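Local coordinates for protein DNA polymerase III subunit beta (Deinococcus radiodurans, PDB 4TRT) that probably tethers DNA polymerases and other proteins to DNA as a ring-shaped dimeric sliding clamp, giving replication its processivity, at residues A[240-245]-A[341-346]; A[246-251]-A[333-338]; A[277-282]-A[310-315]. One frame throughout, in Å; residues are numbered along the deposited sequence.

Contact 1. Residues A[240-245]-A[341-346]; sequences RVIPKD and PAIFRA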
# COMPACT_ATOMS: atom_id res chain seq x y z
N ARG A 240 12.36 24.78 30.23
CA ARG A 240 13.78 24.82 30.56
C ARG A 240 14.67 24.36 29.41
O ARG A 240 15.82 24.76 29.35
CB ARG A 240 14.11 23.95 31.80
CG ARG A 240 13.48 24.36 33.12
CD ARG A 240 14.18 23.70 34.31
NE ARG A 240 15.43 24.36 34.69
CZ ARG A 240 16.26 23.91 35.63
NH1 ARG A 240 15.99 22.78 36.28
NH2 ARG A 240 17.37 24.59 35.93
N VAL A 241 14.16 23.51 28.52
CA VAL A 241 14.98 23.00 27.41
C VAL A 241 14.76 23.76 26.08
O VAL A 241 15.37 23.42 25.06
CB VAL A 241 14.79 21.47 27.19
CG1 VAL A 241 15.14 20.70 28.46
CG2 VAL A 241 13.37 21.14 26.72
N ILE A 242 13.91 24.79 26.11
CA ILE A 242 13.68 25.66 24.95
C ILE A 242 14.71 26.80 24.95
O ILE A 242 14.78 27.57 25.90
CB ILE A 242 12.27 26.28 24.94
CG1 ILE A 242 11.19 25.21 24.90
CG2 ILE A 242 12.06 27.17 23.72
CD1 ILE A 242 9.78 25.77 24.98
N PRO A 243 15.50 26.93 23.88
CA PRO A 243 16.54 27.97 23.85
C PRO A 243 15.97 29.37 23.65
O PRO A 243 15.10 29.56 22.82
CB PRO A 243 17.39 27.56 22.64
CG PRO A 243 16.44 26.85 21.74
CD PRO A 243 15.47 26.13 22.64
N LYS A 244 16.43 30.34 24.43
CA LYS A 244 15.99 31.73 24.27
C LYS A 244 17.10 32.65 23.77
O LYS A 244 16.81 33.77 23.38
CB LYS A 244 15.42 32.31 25.57
CG LYS A 244 13.99 31.92 25.87
CD LYS A 244 13.85 30.45 26.19
CE LYS A 244 12.47 30.08 26.75
NZ LYS A 244 12.58 28.92 27.67
N ASP A 245 18.35 32.19 23.76
CA ASP A 245 19.47 33.02 23.26
C ASP A 245 19.80 32.63 21.81
O ASP A 245 20.70 31.85 21.54
CB ASP A 245 20.69 32.87 24.17
CG ASP A 245 21.82 33.82 23.81
OD1 ASP A 245 21.69 34.60 22.84
OD2 ASP A 245 22.87 33.79 24.49
N PRO A 341 20.50 23.72 21.50
CA PRO A 341 19.26 23.39 20.79
C PRO A 341 18.79 24.48 19.80
O PRO A 341 19.19 25.65 19.89
CB PRO A 341 18.25 23.16 21.92
CG PRO A 341 19.09 22.80 23.12
CD PRO A 341 20.33 23.64 22.97
N ALA A 342 17.98 24.04 18.85
CA ALA A 342 17.42 24.90 17.81
C ALA A 342 15.90 24.86 17.85
O ALA A 342 15.32 23.90 18.34
CB ALA A 342 17.91 24.44 16.44
N ILE A 343 15.27 25.90 17.31
CA ILE A 343 13.81 25.94 17.17
C ILE A 343 13.49 25.96 15.67
O ILE A 343 14.08 26.75 14.93
CB ILE A 343 13.19 27.16 17.86
CG1 ILE A 343 13.43 27.12 19.38
CG2 ILE A 343 11.70 27.26 17.59
CD1 ILE A 343 13.11 28.44 20.07
N PHE A 344 12.58 25.07 15.24
CA PHE A 344 12.03 25.10 13.89
C PHE A 344 10.54 25.46 14.01
O PHE A 344 9.82 24.90 14.83
CB PHE A 344 12.15 23.75 13.17
CG PHE A 344 13.56 23.23 13.00
CD1 PHE A 344 14.67 24.02 13.25
CD2 PHE A 344 13.75 21.95 12.50
CE1 PHE A 344 15.94 23.51 13.08
CE2 PHE A 344 15.01 21.44 12.28
CZ PHE A 344 16.12 22.22 12.60
N ARG A 345 10.10 26.42 13.21
CA ARG A 345 8.70 26.84 13.21
C ARG A 345 8.33 27.46 11.86
O ARG A 345 9.20 27.65 11.00
CB ARG A 345 8.46 27.81 14.36
CG ARG A 345 9.29 29.07 14.31
CD ARG A 345 9.06 29.99 15.50
NE ARG A 345 9.47 31.33 15.12
CZ ARG A 345 9.34 32.41 15.87
NH1 ARG A 345 8.82 32.35 17.09
NH2 ARG A 345 9.73 33.58 15.37
N ALA A 346 7.04 27.75 11.66
CA ALA A 346 6.60 28.57 10.51
C ALA A 346 6.94 30.03 10.77
O ALA A 346 7.15 30.42 11.92
CB ALA A 346 5.11 28.39 10.24
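Pro243 sets its ring obliquely against two side chains of 341-346, the ring of Pro341 and the branched chain of Ile343, and joins them by van der Waals packing; no hydrogen bond links the segments. Pro243 CG is the leading atom: it lies 3.8 Å from Ile343 CG1 and 3.5 Å from the carbonyl oxygen of Pro341. The Pro341 ring answers with CB, which is 4.1 Å from Pro243 CG. Ile343 runs across the Pro243 ring. Its CG1 stands anti to its own carbonyl carbon (chi1 -63°), near CG and CD of the proline, and Ile343 CD1 reaches on to the backbone, 3.6 Å from Pro243 O. Ile343 CD1 also meets Ile242 CG2 at 4.0 Å, although the CB of Ile242 is directed away from 341-346; the CG2 branch makes this contact. Within the loop, Lys244 folds back so that NZ donates a 3.1 Å bond to Ile242 O, 29° from the carbonyl plane, which ties the loop to itself. The packing holds the loop between strands 224-229 and 248-253 against a sheet that continues into strands of the central region. Strand 342-346 lies between strands 330-335 and 353-357, and Ile242 and Pro243 also touch Val356 of the latter, while Val241 and Ile242 reach Val175 and Ile177 on strand 175-181.

Contact 2. Residues A[246-251]-A[333-338]; sequences IKLQVT and LLFSGS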
# COMPACT_ATOMS: atom_id res chain seq x y z
N ILE A 246 19.06 33.21 20.86
CA ILE A 246 19.15 32.87 19.45
C ILE A 246 20.22 33.73 18.79
O ILE A 246 20.19 34.96 18.93
CB ILE A 246 17.79 33.05 18.76
CG1 ILE A 246 16.74 32.16 19.45
CG2 ILE A 246 17.87 32.72 17.27
CD1 ILE A 246 17.10 30.66 19.51
N LYS A 247 21.15 33.10 18.09
CA LYS A 247 22.30 33.77 17.44
C LYS A 247 22.16 33.88 15.92
O LYS A 247 22.85 34.68 15.29
CB LYS A 247 23.60 32.98 17.70
CG LYS A 247 24.00 32.76 19.16
CD LYS A 247 24.24 34.06 19.87
CE LYS A 247 24.76 33.85 21.29
NZ LYS A 247 24.39 35.03 22.11
N LEU A 248 21.34 33.02 15.33
CA LEU A 248 21.22 32.95 13.89
C LEU A 248 19.81 32.49 13.52
O LEU A 248 19.29 31.54 14.10
CB LEU A 248 22.27 31.98 13.33
CG LEU A 248 22.30 31.65 11.83
CD1 LEU A 248 22.62 32.88 10.98
CD2 LEU A 248 23.31 30.54 11.58
N GLN A 249 19.22 33.18 12.53
CA GLN A 249 17.87 32.92 12.06
C GLN A 249 17.98 32.71 10.57
O GLN A 249 18.62 33.49 9.88
CB GLN A 249 16.97 34.13 12.34
CG GLN A 249 15.55 34.00 11.82
CD GLN A 249 14.78 35.29 12.02
OE1 GLN A 249 14.67 35.78 13.15
NE2 GLN A 249 14.26 35.88 10.92
N VAL A 250 17.38 31.63 10.08
CA VAL A 250 17.39 31.32 8.66
C VAL A 250 15.94 31.11 8.25
O VAL A 250 15.19 30.44 8.95
CB VAL A 250 18.22 30.05 8.37
CG1 VAL A 250 18.04 29.59 6.92
CG2 VAL A 250 19.70 30.32 8.64
N THR A 251 15.54 31.71 7.13
CA THR A 251 14.20 31.57 6.63
C THR A 251 14.29 31.03 5.20
O THR A 251 15.09 31.54 4.40
CB THR A 251 13.50 32.95 6.67
OG1 THR A 251 13.40 33.40 8.04
CG2 THR A 251 12.16 32.87 6.07
N LEU A 333 14.24 28.81 11.00
CA LEU A 333 15.13 27.99 11.84
C LEU A 333 15.91 28.94 12.73
O LEU A 333 16.60 29.84 12.24
CB LEU A 333 16.12 27.19 10.96
CG LEU A 333 15.57 26.55 9.68
CD1 LEU A 333 16.69 25.87 8.92
CD2 LEU A 333 14.41 25.60 10.00
N LEU A 334 15.80 28.74 14.04
CA LEU A 334 16.44 29.59 15.01
C LEU A 334 17.48 28.78 15.77
O LEU A 334 17.15 27.81 16.46
CB LEU A 334 15.41 30.12 15.99
CG LEU A 334 14.17 30.82 15.43
CD1 LEU A 334 13.23 31.13 16.59
CD2 LEU A 334 14.53 32.08 14.69
N PHE A 335 18.75 29.19 15.66
CA PHE A 335 19.87 28.45 16.21
C PHE A 335 20.47 29.20 17.39
O PHE A 335 20.66 30.43 17.32
CB PHE A 335 20.94 28.27 15.14
CG PHE A 335 20.48 27.50 13.96
CD1 PHE A 335 20.17 26.15 14.07
CD2 PHE A 335 20.34 28.13 12.72
CE1 PHE A 335 19.76 25.43 12.96
CE2 PHE A 335 19.90 27.41 11.62
CZ PHE A 335 19.62 26.06 11.74
N SER A 336 20.73 28.48 18.47
CA SER A 336 21.33 29.08 19.65
C SER A 336 22.85 28.87 19.68
O SER A 336 23.51 29.44 20.52
CB SER A 336 20.68 28.54 20.92
OG SER A 336 20.92 27.15 21.10
N GLY A 337 23.38 28.06 18.77
CA GLY A 337 24.80 27.68 18.80
C GLY A 337 25.04 26.35 18.10
O GLY A 337 24.10 25.57 17.86
N SER A 338 26.30 26.08 17.75
CA SER A 338 26.61 24.92 16.90
C SER A 338 26.29 23.59 17.57
O SER A 338 25.98 22.62 16.88
CB SER A 338 28.06 24.93 16.45
OG SER A 338 28.89 24.87 17.58
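Ile246 holds CG1 anti to its carbonyl carbon (chi1 -59°) and CG2 anti to N; with a second bend at chi2 (-56°), both CG2 and CD1 close on Leu334 CB, with Ile246 CG2 3.8 Å from it. The segments form an antiparallel ladder that opens with a classic beta bulge, Lys247 and Leu248 both facing Phe335. Phe335 O takes a 2.8 Å bond from Lys247 N and a weak one from Leu248 N. Beyond the bulge the ladder is regular, with Leu248–Phe335 and Val250–Leu333 as hydrogen-bonded pairs and Gln249–Leu334 as the non-hydrogen-bonded pair between them. An alanine at Ile246 would lack CG2 and CD1, and would probably open a gap against Leu334 CB beside the bulge. Leu334 and Gln249 lie side by side, CD2 of the leucine 3.6 Å from Gln249 CG. On the other face Leu248 runs alongside Phe335, their CD2 atoms 4.0 Å apart, and this buried face packs against Met311 and Val280 of the neighbouring sheet. Lys247 NZ is paired with Asp245, while its CG rests on Ser336 O. Farther along the ring's edge, Val250 CG2 lies near its plane, 4.2 Å from Phe335 CE2.

Contact 3. Residues A[277-282]-A[310-315]; sequences EFLVSE and AMSLAF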
# COMPACT_ATOMS: atom_id res chain seq x y z
N GLU A 277 24.58 17.17 8.33
CA GLU A 277 25.22 18.43 8.68
C GLU A 277 24.45 19.58 8.03
O GLU A 277 24.03 19.51 6.88
CB GLU A 277 26.69 18.43 8.25
CG GLU A 277 27.41 19.77 8.30
CD GLU A 277 28.77 19.72 7.59
OE1 GLU A 277 29.53 18.73 7.81
OE2 GLU A 277 29.08 20.65 6.81
N PHE A 278 24.24 20.62 8.82
CA PHE A 278 23.64 21.87 8.36
C PHE A 278 24.77 22.89 8.38
O PHE A 278 25.34 23.11 9.44
CB PHE A 278 22.59 22.36 9.34
CG PHE A 278 21.23 21.78 9.14
CD1 PHE A 278 21.03 20.42 9.07
CD2 PHE A 278 20.13 22.61 9.12
CE1 PHE A 278 19.77 19.90 8.92
CE2 PHE A 278 18.86 22.09 8.96
CZ PHE A 278 18.68 20.73 8.87
N LEU A 279 25.10 23.48 7.24
CA LEU A 279 26.09 24.55 7.20
C LEU A 279 25.44 25.80 6.63
O LEU A 279 25.07 25.84 5.47
CB LEU A 279 27.31 24.16 6.37
CG LEU A 279 28.40 25.22 6.16
CD1 LEU A 279 29.03 25.60 7.49
CD2 LEU A 279 29.45 24.71 5.18
N VAL A 280 25.29 26.81 7.47
CA VAL A 280 24.75 28.11 7.04
C VAL A 280 25.93 29.04 6.76
O VAL A 280 26.79 29.23 7.61
CB VAL A 280 23.83 28.73 8.12
CG1 VAL A 280 23.20 30.04 7.62
CG2 VAL A 280 22.75 27.74 8.56
N SER A 281 25.96 29.61 5.56
CA SER A 281 26.98 30.54 5.17
C SER A 281 26.59 31.32 3.92
O SER A 281 26.06 30.73 2.98
CB SER A 281 28.28 29.79 4.89
OG SER A 281 29.32 30.73 4.86
N GLU A 282 26.86 32.62 3.91
CA GLU A 282 26.73 33.47 2.72
C GLU A 282 25.38 33.34 2.03
O GLU A 282 25.31 33.16 0.82
CB GLU A 282 27.87 33.19 1.74
CG GLU A 282 29.23 33.53 2.32
CD GLU A 282 30.36 33.33 1.33
OE1 GLU A 282 30.45 32.24 0.74
OE2 GLU A 282 31.16 34.26 1.15
N ALA A 310 27.89 32.58 10.20
CA ALA A 310 28.10 31.21 9.74
C ALA A 310 27.96 30.25 10.91
O ALA A 310 28.28 30.58 12.04
CB ALA A 310 29.45 31.05 9.07
N MET A 311 27.44 29.06 10.62
CA MET A 311 27.29 28.04 11.65
C MET A 311 27.22 26.66 11.02
O MET A 311 26.63 26.47 9.96
CB MET A 311 26.03 28.29 12.50
CG MET A 311 26.06 27.59 13.84
SD MET A 311 24.65 27.98 14.91
CE MET A 311 25.09 29.61 15.53
N SER A 312 27.84 25.70 11.71
CA SER A 312 27.82 24.31 11.33
C SER A 312 27.23 23.47 12.45
O SER A 312 27.72 23.51 13.59
CB SER A 312 29.24 23.82 11.02
OG SER A 312 29.15 22.52 10.47
N LEU A 313 26.18 22.73 12.13
CA LEU A 313 25.48 21.91 13.10
C LEU A 313 25.25 20.51 12.54
O LEU A 313 25.31 20.30 11.32
CB LEU A 313 24.12 22.53 13.46
CG LEU A 313 24.06 24.02 13.80
CD1 LEU A 313 23.63 24.83 12.59
CD2 LEU A 313 23.14 24.27 14.99
N ALA A 314 25.03 19.55 13.44
CA ALA A 314 24.72 18.17 13.07
C ALA A 314 23.43 17.75 13.75
O ALA A 314 23.29 17.92 14.97
CB ALA A 314 25.86 17.24 13.51
N PHE A 315 22.52 17.17 12.97
CA PHE A 315 21.22 16.71 13.44
C PHE A 315 20.90 15.28 12.96
O PHE A 315 21.36 14.85 11.91
CB PHE A 315 20.10 17.62 12.89
CG PHE A 315 20.12 19.04 13.42
CD1 PHE A 315 19.75 19.31 14.73
CD2 PHE A 315 20.49 20.09 12.61
CE1 PHE A 315 19.77 20.62 15.21
CE2 PHE A 315 20.52 21.40 13.09
CZ PHE A 315 20.15 21.66 14.39
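Phe278 and Leu313 exchange two backbone hydrogen bonds, as do Val280 and Met311, in an antiparallel ladder whose strands run at 163° to each other, and the bond from Phe278 N to Leu313 O is 2.7 Å long. The main side-chain contact is a T-shaped (edge-to-face) pair: the edge of Phe315 is directed at one face of Phe278, with centroids 5.0 Å apart and planes at 78°. Phe315 CD2 stands above the face, offset toward the rim and 3.6 Å from Phe278 CD1. Val320 of helix 317-324 touches both phenylalanines. Phe278 also sets CB against Leu313 CD1, at 4.2 Å. On the other face of the sheet, Leu279 has CG anti to its backbone N (chi1 176°), and Leu279 CD1 lies 3.6 Å from Met311 O and close to Ser312 CB. Glu277 lays its CG near Ser312 OG, and its carboxylate forms a salt bridge with Arg286. Leu313 and Phe315 face Phe335 across the interface between two sheets, the sheet-on-sheet packing, with helices against the sheets, of the DNA-clamp fold.

From the N-terminal side, the chain passes through the loop 240-245, runs directly into 246-251, and later passes through 277-282 and 310-315 before reaching 333-338 and 341-346. The contacts therefore nest: contact 3 closes the innermost loop, contact 2 encloses it, and contact 1 encloses both; none cross. Contacts 1 and 2 both reach one sheet, in which strands 330-335 and 342-346 are neighbours, and Ser336 OG with Pro341 O fastens the connection between them. Contact 3 lies in a second sheet, packed on the first where Leu313 CD2 meets Phe335 CD1. Ala342 likewise touches Phe315, bringing contact 1 to the same interface.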